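Local coordinates for protein GTP pyrophosphokinase YjbM (Bacillus subtilis, PDB 5DEC) that synthesises the alarmones pppGpp and ppGpp by transferring pyrophosphate from ATP to GTP or GDP, working as an allosterically activated homotetramer of the RelA/SpoT family, at residues Phe49-Val54 with Gly82-Cys87; Gln88-Ile93 with Glu193-Arg198; Ser125-Val130 with Glu146-Thr151; Thr151-Phe156 with Arg189-Met194. All blocks are in the same frame, centred on the assembly; numbering follows the deposited sequence.

Interaction 1 of 4, residues Phe49-Val54 with Gly82-Cys87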
loop_
_atom_site.group_PDB
_atom_site.type_symbol
_atom_site.label_atom_id
_atom_site.label_comp_id
_atom_site.label_asym_id
_atom_site.label_seq_id
_atom_site.Cartn_x
_atom_site.Cartn_y
_atom_site.Cartn_z
ATOM N N PHE B 49 4.842 -14.205 5.552
ATOM C CA PHE B 49 3.972 -13.071 5.258
ATOM C C PHE B 49 2.666 -13.130 6.048
ATOM O O PHE B 49 2.383 -14.104 6.751
ATOM C CB PHE B 49 3.671 -12.963 3.748
ATOM C CG PHE B 49 2.857 -14.101 3.186
ATOM C CD1 PHE B 49 3.455 -15.297 2.809
ATOM C CD2 PHE B 49 1.489 -13.946 2.985
ATOM C CE1 PHE B 49 2.688 -16.335 2.264
ATOM C CE2 PHE B 49 0.712 -14.983 2.445
ATOM C CZ PHE B 49 1.320 -16.179 2.089
ATOM N N VAL B 50 1.896 -12.047 5.957
ATOM C CA VAL B 50 0.703 -11.847 6.767
ATOM C C VAL B 50 -0.452 -11.381 5.898
ATOM O O VAL B 50 -0.278 -10.464 5.121
ATOM C CB VAL B 50 0.949 -10.799 7.873
ATOM C CG1 VAL B 50 -0.283 -10.624 8.736
ATOM C CG2 VAL B 50 2.144 -11.189 8.727
ATOM N N THR B 51 -1.612 -12.019 6.012
ATOM C CA THR B 51 -2.800 -11.534 5.318
ATOM C C THR B 51 -3.910 -11.291 6.317
ATOM O O THR B 51 -3.897 -11.843 7.421
ATOM C CB THR B 51 -3.321 -12.538 4.262
ATOM O OG1 THR B 51 -3.878 -13.689 4.922
ATOM C CG2 THR B 51 -2.203 -12.956 3.312
ATOM N N GLY B 52 -4.900 -10.507 5.908
ATOM C CA GLY B 52 -6.040 -10.242 6.759
ATOM C C GLY B 52 -7.285 -9.974 5.940
ATOM O O GLY B 52 -7.214 -9.520 4.797
ATOM N N ARG B 53 -8.429 -10.271 6.530
ATOM C CA ARG B 53 -9.692 -10.244 5.818
ATOM C C ARG B 53 -10.848 -10.051 6.796
ATOM O O ARG B 53 -10.864 -10.654 7.880
ATOM C CB ARG B 53 -9.822 -11.547 5.000
ATOM C CG ARG B 53 -11.169 -12.213 5.007
ATOM C CD ARG B 53 -12.156 -11.511 4.116
ATOM N NE ARG B 53 -11.921 -11.657 2.689
ATOM C CZ ARG B 53 -12.381 -12.674 1.972
ATOM N NH1 ARG B 53 -13.083 -13.636 2.562
ATOM N NH2 ARG B 53 -12.134 -12.728 0.673
ATOM N N VAL B 54 -11.816 -9.212 6.423
ATOM C CA VAL B 54 -13.098 -9.170 7.124
ATOM C C VAL B 54 -14.119 -9.983 6.334
ATOM O O VAL B 54 -14.230 -9.833 5.121
ATOM C CB VAL B 54 -13.607 -7.719 7.332
ATOM C CG1 VAL B 54 -15.047 -7.715 7.849
ATOM C CG2 VAL B 54 -12.697 -6.987 8.279
ATOM N N GLY B 82 -10.322 -11.530 10.608
ATOM C CA GLY B 82 -9.346 -12.615 10.649
ATOM C C GLY B 82 -7.999 -12.243 10.063
ATOM O O GLY B 82 -7.918 -11.508 9.078
ATOM N N LEU B 83 -6.926 -12.754 10.660
ATOM C CA LEU B 83 -5.611 -12.627 10.048
ATOM C C LEU B 83 -5.005 -13.998 9.866
ATOM O O LEU B 83 -5.378 -14.957 10.552
ATOM C CB LEU B 83 -4.663 -11.750 10.866
ATOM C CG LEU B 83 -4.894 -10.261 10.599
ATOM C CD1 LEU B 83 -5.931 -9.720 11.569
ATOM C CD2 LEU B 83 -3.612 -9.474 10.639
ATOM N N ARG B 84 -4.083 -14.103 8.923
ATOM C CA ARG B 84 -3.355 -15.355 8.772
ATOM C C ARG B 84 -1.891 -15.046 8.731
ATOM O O ARG B 84 -1.449 -14.158 7.983
ATOM C CB ARG B 84 -3.787 -16.109 7.521
ATOM C CG ARG B 84 -5.270 -16.426 7.599
ATOM C CD ARG B 84 -5.727 -17.527 6.683
ATOM N NE ARG B 84 -7.127 -17.818 6.981
ATOM C CZ ARG B 84 -8.006 -18.279 6.100
ATOM N NH1 ARG B 84 -7.624 -18.546 4.858
ATOM N NH2 ARG B 84 -9.260 -18.505 6.479
ATOM N N ILE B 85 -1.144 -15.777 9.548
ATOM C CA ILE B 85 0.293 -15.601 9.610
ATOM C C ILE B 85 0.903 -16.870 9.013
ATOM O O ILE B 85 0.640 -17.962 9.507
ATOM C CB ILE B 85 0.783 -15.395 11.062
ATOM C CG1 ILE B 85 0.117 -14.157 11.694
ATOM C CG2 ILE B 85 2.287 -15.258 11.086
ATOM C CD1 ILE B 85 0.467 -13.965 13.207
ATOM N N MET B 86 1.704 -16.719 7.957
ATOM C CA MET B 86 2.324 -17.868 7.285
ATOM C C MET B 86 3.797 -17.958 7.671
ATOM O O MET B 86 4.513 -16.961 7.611
ATOM C CB MET B 86 2.196 -17.745 5.766
ATOM C CG MET B 86 1.046 -18.555 5.188
ATOM S SD MET B 86 -0.560 -18.089 5.870
ATOM C CE MET B 86 -0.776 -16.462 5.181
ATOM N N CYS B 87 4.229 -19.153 8.059
ATOM C CA CYS B 87 5.604 -19.389 8.489
ATOM C C CYS B 87 6.287 -20.420 7.594
ATOM O O CYS B 87 5.638 -21.311 7.074
ATOM C CB CYS B 87 5.624 -19.880 9.943
ATOM S SG CYS B 87 4.624 -18.898 11.079
#
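An antiparallel strand pair forms one margin of the five-stranded mixed sheet of the RelA/SpoT synthetase domain: 49-54 is outermost within the chain, and 82-87 separates it from 139-151. Five pairs are in register, from F49 with M86 to R53 with G82, the short axes at 164°. The shortest bond runs from R84 N to T51 O, 2.7 Å, reaching the oxygen from above the carbonyl plane, and T51 N returns to R84 O; the bond from F49 N to M86 O is weak. V50 and L83 meet through CG1 and CD2 on the face covered by helix 11-38. The other face carries R53 and R84, which bind ATP, and F49, part of the allosteric pppGpp site. There T51 OG1 lies against R84 CB, while the extended R84 chain carries its guanidinium close to that of R150. F49 has CG in the crowded position between backbone N and carbonyl carbon (chi1 66°), which lays its ring over M86. M86 CB sits over the ring face, 4.1 Å from the F49 centroid, SD is oblique in a Met-aromatic contact, and the bent chain brings M86 CE to 3.4 Å from F49 CE2.

Interaction 2 of 4, residues Gln88-Ile93 with Glu193-Arg198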
loop_
_atom_site.group_PDB
_atom_site.type_symbol
_atom_site.label_atom_id
_atom_site.label_comp_id
_atom_site.label_asym_id
_atom_site.label_seq_id
_atom_site.Cartn_x
_atom_site.Cartn_y
_atom_site.Cartn_z
ATOM N N GLN B 88 7.603 -20.318 7.461
ATOM C CA GLN B 88 8.380 -21.266 6.669
ATOM C C GLN B 88 8.452 -22.644 7.296
ATOM O O GLN B 88 8.281 -23.652 6.612
ATOM C CB GLN B 88 9.780 -20.715 6.487
ATOM C CG GLN B 88 10.539 -21.259 5.325
ATOM C CD GLN B 88 11.665 -20.331 4.943
ATOM O OE1 GLN B 88 12.581 -20.105 5.724
ATOM N NE2 GLN B 88 11.587 -19.760 3.748
ATOM N N PHE B 89 8.712 -22.690 8.599
ATOM C CA PHE B 89 8.922 -23.962 9.301
ATOM C C PHE B 89 7.891 -24.186 10.406
ATOM O O PHE B 89 7.400 -23.230 11.023
ATOM C CB PHE B 89 10.331 -24.021 9.914
ATOM C CG PHE B 89 11.432 -23.896 8.911
ATOM C CD1 PHE B 89 11.823 -24.989 8.150
ATOM C CD2 PHE B 89 12.071 -22.678 8.707
ATOM C CE1 PHE B 89 12.848 -24.871 7.212
ATOM C CE2 PHE B 89 13.093 -22.552 7.763
ATOM C CZ PHE B 89 13.480 -23.648 7.014
ATOM N N VAL B 90 7.576 -25.450 10.667
ATOM C CA VAL B 90 6.662 -25.804 11.739
ATOM C C VAL B 90 7.097 -25.206 13.086
ATOM O O VAL B 90 6.249 -24.742 13.862
ATOM C CB VAL B 90 6.528 -27.341 11.857
ATOM C CG1 VAL B 90 5.837 -27.729 13.143
ATOM C CG2 VAL B 90 5.774 -27.893 10.660
ATOM N N ASP B 91 8.406 -25.184 13.355
ATOM C CA ASP B 91 8.894 -24.656 14.640
ATOM C C ASP B 91 8.724 -23.133 14.736
ATOM O O ASP B 91 8.711 -22.565 15.830
ATOM C CB ASP B 91 10.352 -25.037 14.867
ATOM C CG ASP B 91 10.675 -25.241 16.341
ATOM O OD1 ASP B 91 10.851 -24.234 17.064
ATOM O OD2 ASP B 91 10.724 -26.412 16.782
ATOM N N ASP B 92 8.587 -22.474 13.593
ATOM C CA ASP B 92 8.305 -21.046 13.597
ATOM C C ASP B 92 6.965 -20.750 14.241
ATOM O O ASP B 92 6.762 -19.660 14.766
ATOM C CB ASP B 92 8.323 -20.472 12.184
ATOM C CG ASP B 92 9.709 -20.403 11.611
ATOM O OD1 ASP B 92 10.657 -20.288 12.420
ATOM O OD2 ASP B 92 9.847 -20.443 10.363
ATOM N N ILE B 93 6.046 -21.709 14.186
ATOM C CA ILE B 93 4.697 -21.476 14.689
ATOM C C ILE B 93 4.693 -21.256 16.207
ATOM O O ILE B 93 4.075 -20.323 16.696
ATOM C CB ILE B 93 3.768 -22.626 14.297
ATOM C CG1 ILE B 93 3.599 -22.614 12.780
ATOM C CG2 ILE B 93 2.398 -22.483 14.954
ATOM C CD1 ILE B 93 2.844 -23.779 12.248
ATOM N N GLU B 193 10.211 -32.804 6.277
ATOM C CA GLU B 193 11.529 -32.742 5.652
ATOM C C GLU B 193 12.146 -31.364 5.862
ATOM O O GLU B 193 13.343 -31.237 6.077
ATOM C CB GLU B 193 11.447 -33.038 4.144
ATOM C CG GLU B 193 10.973 -34.432 3.783
ATOM C CD GLU B 193 11.779 -35.537 4.470
ATOM O OE1 GLU B 193 13.011 -35.388 4.647
ATOM O OE2 GLU B 193 11.167 -36.566 4.817
ATOM N N MET B 194 11.318 -30.330 5.791
ATOM C CA MET B 194 11.776 -28.973 6.048
ATOM C C MET B 194 12.249 -28.841 7.491
ATOM O O MET B 194 13.295 -28.236 7.762
ATOM C CB MET B 194 10.655 -27.954 5.761
ATOM C CG MET B 194 10.388 -27.723 4.270
ATOM S SD MET B 194 11.843 -27.203 3.346
ATOM C CE MET B 194 11.180 -26.913 1.711
ATOM N N SER B 195 11.506 -29.448 8.410
ATOM C CA SER B 195 11.866 -29.390 9.823
ATOM C C SER B 195 13.238 -30.023 10.072
ATOM O O SER B 195 14.033 -29.497 10.862
ATOM C CB SER B 195 10.813 -30.083 10.682
ATOM O OG SER B 195 9.669 -29.260 10.817
ATOM N N GLU B 196 13.508 -31.134 9.388
ATOM C CA GLU B 196 14.794 -31.832 9.506
ATOM C C GLU B 196 15.936 -30.961 8.991
ATOM O O GLU B 196 17.020 -30.933 9.574
ATOM C CB GLU B 196 14.786 -33.144 8.713
ATOM C CG GLU B 196 13.852 -34.235 9.200
ATOM C CD GLU B 196 14.254 -34.832 10.541
ATOM O OE1 GLU B 196 15.395 -34.585 10.996
ATOM O OE2 GLU B 196 13.439 -35.590 11.113
ATOM N N ILE B 197 15.701 -30.266 7.882
ATOM C CA ILE B 197 16.694 -29.318 7.373
ATOM C C ILE B 197 17.007 -28.247 8.406
ATOM O O ILE B 197 18.175 -27.997 8.706
ATOM C CB ILE B 197 16.234 -28.609 6.077
ATOM C CG1 ILE B 197 16.105 -29.601 4.919
ATOM C CG2 ILE B 197 17.209 -27.511 5.700
ATOM C CD1 ILE B 197 15.697 -28.943 3.628
ATOM N N ARG B 198 15.963 -27.642 8.971
ATOM C CA ARG B 198 16.133 -26.576 9.959
ATOM C C ARG B 198 16.884 -27.061 11.198
ATOM O O ARG B 198 17.791 -26.391 11.684
ATOM C CB ARG B 198 14.765 -26.009 10.375
ATOM C CG ARG B 198 14.833 -24.855 11.384
ATOM C CD ARG B 198 13.487 -24.666 12.090
ATOM N NE ARG B 198 13.489 -23.601 13.095
ATOM C CZ ARG B 198 13.204 -22.321 12.869
ATOM N NH1 ARG B 198 12.862 -21.913 11.659
ATOM N NH2 ARG B 198 13.242 -21.453 13.872
HETATM O O HOH W 1 8.932 -27.220 9.041
HETATM O O HOH W 2 10.454 -26.742 12.178
#
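S195 OG is held by three partners: the carbonyl oxygen of D191 and two waters, one bridging to V90 N and the other to D91 N, each water accepting from the backbone. D92 OD2 has two donors, the backbone N of F89 at 3.1 Å and the imidazole NE2 of H44. D92 lies in the first turn of helix 90-102, and F89 N, just ahead of it, meets OD2 from above the carboxylate plane. The other oxygen, D92 OD1, makes a salt bridge with R198 NH1 at 2.8 Å; carboxylate and guanidinium planes stand 83° apart, so the two groups do not pair flat in the forked fashion. R198, one turn beyond S195, reaches this carboxylate with CG anti to the backbone N (chi1 -178°) and the chain extended as far as NE, running across F89 on its way. Its CB lies over one face of the ring, 4.0 Å from the F89 centroid in a CH-pi contact, and NH1 comes to 3.2 Å from F89 CD2, with that carbon at the guanidinium edge. Q88 CG covers the opposite face. The contact thus docks the long C-terminal helix 174-202 on the turn that links strand 81-87 to helix 90-102, and I160 of the second subunit packs on F89 and M194. M194 CB touches the ring at F89 CD1, 4.0 Å away.

Interaction 3 of 4, residues Ser125-Val130 with Glu146-Thr151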
loop_
_atom_site.group_PDB
_atom_site.type_symbol
_atom_site.label_atom_id
_atom_site.label_comp_id
_atom_site.label_asym_id
_atom_site.label_seq_id
_atom_site.Cartn_x
_atom_site.Cartn_y
_atom_site.Cartn_z
ATOM N N SER B 125 -3.620 -26.232 11.109
ATOM C CA SER B 125 -3.574 -24.790 11.417
ATOM C C SER B 125 -3.623 -24.546 12.927
ATOM O O SER B 125 -4.259 -25.299 13.664
ATOM C CB SER B 125 -4.726 -24.038 10.732
ATOM O OG SER B 125 -4.624 -22.628 10.889
ATOM N N TYR B 126 -2.927 -23.517 13.398
ATOM C CA TYR B 126 -3.106 -23.104 14.785
ATOM C C TYR B 126 -3.992 -21.865 14.853
ATOM O O TYR B 126 -3.745 -20.895 14.140
ATOM C CB TYR B 126 -1.766 -22.818 15.439
ATOM C CG TYR B 126 -1.891 -22.299 16.848
ATOM C CD1 TYR B 126 -2.008 -23.170 17.920
ATOM C CD2 TYR B 126 -1.892 -20.927 17.108
ATOM C CE1 TYR B 126 -2.117 -22.696 19.213
ATOM C CE2 TYR B 126 -2.005 -20.447 18.395
ATOM C CZ TYR B 126 -2.115 -21.336 19.441
ATOM O OH TYR B 126 -2.217 -20.860 20.726
ATOM N N HIS B 127 -4.994 -21.875 15.728
ATOM C CA HIS B 127 -5.877 -20.727 15.857
ATOM C C HIS B 127 -5.748 -20.068 17.217
ATOM O O HIS B 127 -5.634 -20.743 18.248
ATOM C CB HIS B 127 -7.347 -21.120 15.661
ATOM C CG HIS B 127 -7.668 -21.689 14.322
ATOM N ND1 HIS B 127 -8.954 -21.742 13.829
ATOM C CD2 HIS B 127 -6.877 -22.211 13.346
ATOM C CE1 HIS B 127 -8.947 -22.288 12.627
ATOM N NE2 HIS B 127 -7.693 -22.580 12.313
ATOM N N LEU B 128 -5.771 -18.740 17.225
ATOM C CA LEU B 128 -6.067 -18.047 18.470
ATOM C C LEU B 128 -7.000 -16.870 18.208
ATOM O O LEU B 128 -7.145 -16.412 17.079
ATOM C CB LEU B 128 -4.795 -17.609 19.183
ATOM C CG LEU B 128 -3.778 -16.698 18.530
ATOM C CD1 LEU B 128 -4.101 -15.257 18.809
ATOM C CD2 LEU B 128 -2.433 -17.039 19.121
ATOM N N VAL B 129 -7.645 -16.398 19.261
ATOM C CA VAL B 129 -8.575 -15.292 19.143
ATOM C C VAL B 129 -8.120 -14.212 20.104
ATOM O O VAL B 129 -7.885 -14.504 21.266
ATOM C CB VAL B 129 -10.009 -15.712 19.499
ATOM C CG1 VAL B 129 -10.932 -14.519 19.388
ATOM C CG2 VAL B 129 -10.480 -16.865 18.591
ATOM N N VAL B 130 -7.993 -12.976 19.632
ATOM C CA VAL B 130 -7.577 -11.891 20.514
ATOM C C VAL B 130 -8.688 -10.875 20.679
ATOM O O VAL B 130 -9.556 -10.727 19.809
ATOM C CB VAL B 130 -6.312 -11.135 19.991
ATOM C CG1 VAL B 130 -5.143 -12.081 19.760
ATOM C CG2 VAL B 130 -6.624 -10.370 18.718
ATOM N N GLU B 146 -9.778 -13.205 14.909
ATOM C CA GLU B 146 -9.161 -14.529 14.844
ATOM C C GLU B 146 -7.797 -14.435 14.165
ATOM O O GLU B 146 -7.659 -13.810 13.119
ATOM C CB GLU B 146 -10.035 -15.512 14.076
ATOM C CG GLU B 146 -9.406 -16.898 13.969
ATOM C CD GLU B 146 -10.163 -17.794 13.000
ATOM O OE1 GLU B 146 -9.870 -17.722 11.785
ATOM O OE2 GLU B 146 -11.059 -18.539 13.447
ATOM N N ILE B 147 -6.783 -15.041 14.766
ATOM C CA ILE B 147 -5.467 -15.083 14.139
ATOM C C ILE B 147 -5.103 -16.556 13.928
ATOM O O ILE B 147 -5.058 -17.320 14.886
ATOM C CB ILE B 147 -4.374 -14.435 14.996
ATOM C CG1 ILE B 147 -4.717 -12.985 15.350
ATOM C CG2 ILE B 147 -3.016 -14.519 14.260
ATOM C CD1 ILE B 147 -3.655 -12.306 16.191
ATOM N N GLN B 148 -4.884 -16.964 12.687
ATOM C CA GLN B 148 -4.395 -18.323 12.423
ATOM C C GLN B 148 -2.918 -18.301 12.074
ATOM O O GLN B 148 -2.439 -17.353 11.457
ATOM C CB GLN B 148 -5.164 -18.996 11.294
ATOM C CG GLN B 148 -6.665 -19.077 11.490
ATOM C CD GLN B 148 -7.306 -20.018 10.477
ATOM O OE1 GLN B 148 -6.653 -20.932 9.965
ATOM N NE2 GLN B 148 -8.563 -19.764 10.142
ATOM N N ILE B 149 -2.184 -19.325 12.509
ATOM C CA ILE B 149 -0.773 -19.435 12.183
ATOM C C ILE B 149 -0.577 -20.764 11.417
ATOM O O ILE B 149 -1.008 -21.805 11.889
ATOM C CB ILE B 149 0.090 -19.398 13.443
ATOM C CG1 ILE B 149 -0.427 -18.301 14.403
ATOM C CG2 ILE B 149 1.590 -19.192 13.085
ATOM C CD1 ILE B 149 0.300 -18.303 15.734
ATOM N N ARG B 150 0.054 -20.705 10.250
ATOM C CA ARG B 150 0.159 -21.860 9.356
ATOM C C ARG B 150 1.508 -21.899 8.698
ATOM O O ARG B 150 2.078 -20.853 8.436
ATOM C CB ARG B 150 -0.895 -21.789 8.240
ATOM C CG ARG B 150 -2.338 -21.702 8.669
ATOM C CD ARG B 150 -3.200 -21.416 7.453
ATOM N NE ARG B 150 -4.616 -21.624 7.707
ATOM C CZ ARG B 150 -5.559 -21.476 6.790
ATOM N NH1 ARG B 150 -5.227 -21.121 5.556
ATOM N NH2 ARG B 150 -6.826 -21.711 7.097
ATOM N N THR B 151 2.013 -23.086 8.367
ATOM C CA THR B 151 3.141 -23.121 7.442
ATOM C C THR B 151 2.624 -22.801 6.054
ATOM O O THR B 151 1.414 -22.835 5.814
ATOM C CB THR B 151 3.881 -24.484 7.403
ATOM O OG1 THR B 151 2.964 -25.506 7.001
ATOM C CG2 THR B 151 4.453 -24.846 8.781
#
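H127 stacks its imidazole on the side-chain amide of Q148, the two planes 28° apart and the side chains running alongside each other. Q148 CD stands 3.1 Å above the H127 ring plane, displaced toward the rim, and CG makes a CH-pi contact with the same face. H127 NE2 is bonded to Y123 OH. Several donors fix the amide: S125 OG gives to a lone pair of Q148 OE1 in the carbonyl plane at 2.8 Å, and R150 NE and NH2 add weak bonds to that oxygen. At the other end Q148 NE2 gives to E146 OE1, nearly straight at 168°, which probably holds the carboxylate in place. R150 itself is bonded more firmly to N155. Beneath this polar row the backbones form an antiparallel ladder, with L128 and I147 exchanging bonds as a hydrogen-bonded pair. The reverse face is apolar: Y126 CD2 meets I149 CD1 at 3.7 Å, and L128 and V130 close on I147. Tyrosine and isoleucine here also touch helix 90-102. The two strands belong to the hairpin 126-136/139-151 at the centre of the RelA/SpoT synthetase sheet, whose polar face carries the product-binding H127 and E146, the inferred catalytic proton acceptor.

Interaction 4 of 4, residues Thr151-Phe156 with Arg189-Met194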
loop_
_atom_site.group_PDB
_atom_site.type_symbol
_atom_site.label_atom_id
_atom_site.label_comp_id
_atom_site.label_asym_id
_atom_site.label_seq_id
_atom_site.Cartn_x
_atom_site.Cartn_y
_atom_site.Cartn_z
ATOM N N THR B 151 2.013 -23.086 8.367
ATOM C CA THR B 151 3.141 -23.121 7.442
ATOM C C THR B 151 2.624 -22.801 6.054
ATOM O O THR B 151 1.414 -22.835 5.814
ATOM C CB THR B 151 3.881 -24.484 7.403
ATOM O OG1 THR B 151 2.964 -25.506 7.001
ATOM C CG2 THR B 151 4.453 -24.846 8.781
ATOM N N LEU B 152 3.546 -22.486 5.151
ATOM C CA LEU B 152 3.227 -22.245 3.757
ATOM C C LEU B 152 2.467 -23.430 3.139
ATOM O O LEU B 152 1.494 -23.243 2.405
ATOM C CB LEU B 152 4.514 -21.965 2.966
ATOM C CG LEU B 152 5.294 -20.690 3.350
ATOM C CD1 LEU B 152 6.692 -20.630 2.702
ATOM C CD2 LEU B 152 4.491 -19.458 2.990
ATOM N N ALA B 153 2.933 -24.642 3.428
ATOM C CA ALA B 153 2.350 -25.851 2.864
ATOM C C ALA B 153 0.947 -26.120 3.411
ATOM O O ALA B 153 0.047 -26.501 2.664
ATOM C CB ALA B 153 3.269 -27.042 3.134
ATOM N N MET B 154 0.768 -25.930 4.722
ATOM C CA MET B 154 -0.559 -25.964 5.355
ATOM C C MET B 154 -1.504 -24.950 4.716
ATOM O O MET B 154 -2.681 -25.227 4.486
ATOM C CB MET B 154 -0.445 -25.631 6.848
ATOM C CG MET B 154 0.271 -26.665 7.678
ATOM S SD MET B 154 0.826 -26.000 9.271
ATOM C CE MET B 154 -0.593 -25.318 9.988
ATOM N N ASN B 155 -1.007 -23.740 4.508
ATOM C CA ASN B 155 -1.848 -22.695 3.954
ATOM C C ASN B 155 -2.259 -23.053 2.524
ATOM O O ASN B 155 -3.401 -22.844 2.110
ATOM C CB ASN B 155 -1.126 -21.339 3.974
ATOM C CG ASN B 155 -2.013 -20.208 3.478
ATOM O OD1 ASN B 155 -3.099 -19.996 4.008
ATOM N ND2 ASN B 155 -1.535 -19.453 2.500
ATOM N N PHE B 156 -1.308 -23.591 1.774
ATOM C CA PHE B 156 -1.597 -24.015 0.400
ATOM C C PHE B 156 -2.709 -25.071 0.386
ATOM O O PHE B 156 -3.719 -24.932 -0.324
ATOM C CB PHE B 156 -0.314 -24.539 -0.257
ATOM C CG PHE B 156 -0.503 -25.067 -1.646
ATOM C CD1 PHE B 156 -1.492 -24.561 -2.482
ATOM C CD2 PHE B 156 0.344 -26.038 -2.136
ATOM C CE1 PHE B 156 -1.661 -25.063 -3.763
ATOM C CE2 PHE B 156 0.190 -26.533 -3.433
ATOM C CZ PHE B 156 -0.794 -26.031 -4.241
ATOM N N ARG B 189 4.305 -34.232 4.920
ATOM C CA ARG B 189 5.645 -34.780 4.755
ATOM C C ARG B 189 6.654 -33.736 4.310
ATOM O O ARG B 189 7.802 -33.776 4.725
ATOM C CB ARG B 189 5.676 -35.932 3.748
ATOM C CG ARG B 189 5.146 -37.242 4.330
ATOM C CD ARG B 189 5.384 -38.381 3.350
ATOM N NE ARG B 189 4.487 -38.293 2.208
ATOM C CZ ARG B 189 3.304 -38.889 2.115
ATOM N NH1 ARG B 189 2.856 -39.653 3.101
ATOM N NH2 ARG B 189 2.580 -38.725 1.017
ATOM N N LEU B 190 6.229 -32.809 3.462
ATOM C CA LEU B 190 7.112 -31.725 3.064
ATOM C C LEU B 190 7.528 -30.919 4.284
ATOM O O LEU B 190 8.705 -30.597 4.432
ATOM C CB LEU B 190 6.434 -30.830 2.014
ATOM C CG LEU B 190 7.160 -29.538 1.627
ATOM C CD1 LEU B 190 8.562 -29.854 1.127
ATOM C CD2 LEU B 190 6.367 -28.787 0.574
ATOM N N ASP B 191 6.575 -30.594 5.158
ATOM C CA ASP B 191 6.903 -29.830 6.362
ATOM C C ASP B 191 7.884 -30.604 7.251
ATOM O O ASP B 191 8.787 -30.011 7.826
ATOM C CB ASP B 191 5.637 -29.467 7.147
ATOM C CG ASP B 191 4.996 -28.165 6.647
ATOM O OD1 ASP B 191 5.701 -27.352 5.995
ATOM O OD2 ASP B 191 3.776 -27.973 6.876
ATOM N N GLU B 192 7.720 -31.925 7.339
ATOM C CA GLU B 192 8.630 -32.754 8.132
ATOM C C GLU B 192 10.059 -32.692 7.596
ATOM O O GLU B 192 11.003 -32.525 8.362
ATOM C CB GLU B 192 8.167 -34.217 8.160
ATOM C CG GLU B 192 6.872 -34.465 8.913
ATOM C CD GLU B 192 6.330 -35.890 8.712
ATOM O OE1 GLU B 192 7.069 -36.757 8.190
ATOM O OE2 GLU B 192 5.158 -36.142 9.068
ATOM N N GLU B 193 10.211 -32.804 6.277
ATOM C CA GLU B 193 11.529 -32.742 5.652
ATOM C C GLU B 193 12.146 -31.364 5.862
ATOM O O GLU B 193 13.343 -31.237 6.077
ATOM C CB GLU B 193 11.447 -33.038 4.144
ATOM C CG GLU B 193 10.973 -34.432 3.783
ATOM C CD GLU B 193 11.779 -35.537 4.470
ATOM O OE1 GLU B 193 13.011 -35.388 4.647
ATOM O OE2 GLU B 193 11.167 -36.566 4.817
ATOM N N MET B 194 11.318 -30.330 5.791
ATOM C CA MET B 194 11.776 -28.973 6.048
ATOM C C MET B 194 12.249 -28.841 7.491
ATOM O O MET B 194 13.295 -28.236 7.762
ATOM C CB MET B 194 10.655 -27.954 5.761
ATOM C CG MET B 194 10.388 -27.723 4.270
ATOM S SD MET B 194 11.843 -27.203 3.346
ATOM C CE MET B 194 11.180 -26.913 1.711
#
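The polar part of this contact rests on one short hydrogen bond. T151 OG1 gives its proton to D191 OD2 at 2.6 Å, entering on the syn lone pair, and the two side chains reach toward each other tip to tip. D191 has CG anti to its carbonyl carbon, pointing the carboxylate across the gap. The same OD2 forms a salt bridge with R124, so the buried charge has a cationic partner as well as the hydroxyl, which would favour the ionised acid. T151 OG1 is itself gripped twice, because it also accepts from M154 N at 3.2 Å, a bond straight to within 15°. That second bond is a capping bond, with T151 at the N-cap of helix 152-167 and OG1 set in the crowded position between backbone N and carbonyl carbon (chi1 60°). T151 and M154 form a capping box, in which the return bond is unusual and weak, running from T151 N to the sulfur M154 SD. D191 therefore ties helix 174-202 to the start of the helix carrying N155, which binds the allosteric pppGpp. Apolar contact is slight. The helices run nearly antiparallel, at 171°, with short axes 10.0 Å apart. A153 CB lies 4.4 Å from L190 CD2, and A186 of the second subunit packs on L190. A153 CB also packs against the D191 carboxylate, 3.8 Å from OD1.

Interactions 1 and 3 are strand ladders in one sheet, joined where strand 81-87 lies beside 139-151 and L83 N bonds to E146 O. Interaction 3 is the buried centre; interaction 1 is only partly buried. Both place nucleotide-binding groups on the sheet's polar face. Interactions 2 and 4, with centres about 8 Å apart, attach overlapping parts of helix 174-202 to the turns and helix starts that follow strands 81-87 and 139-151, near the second subunit. Their chemistry is sparser: a salt bridge, ring contact and water bridges in the partly buried interaction 2, a buried acid-hydroxyl bond in interaction 4. T151 is common to the ranges of 3 and 4 but makes its contact only in 4.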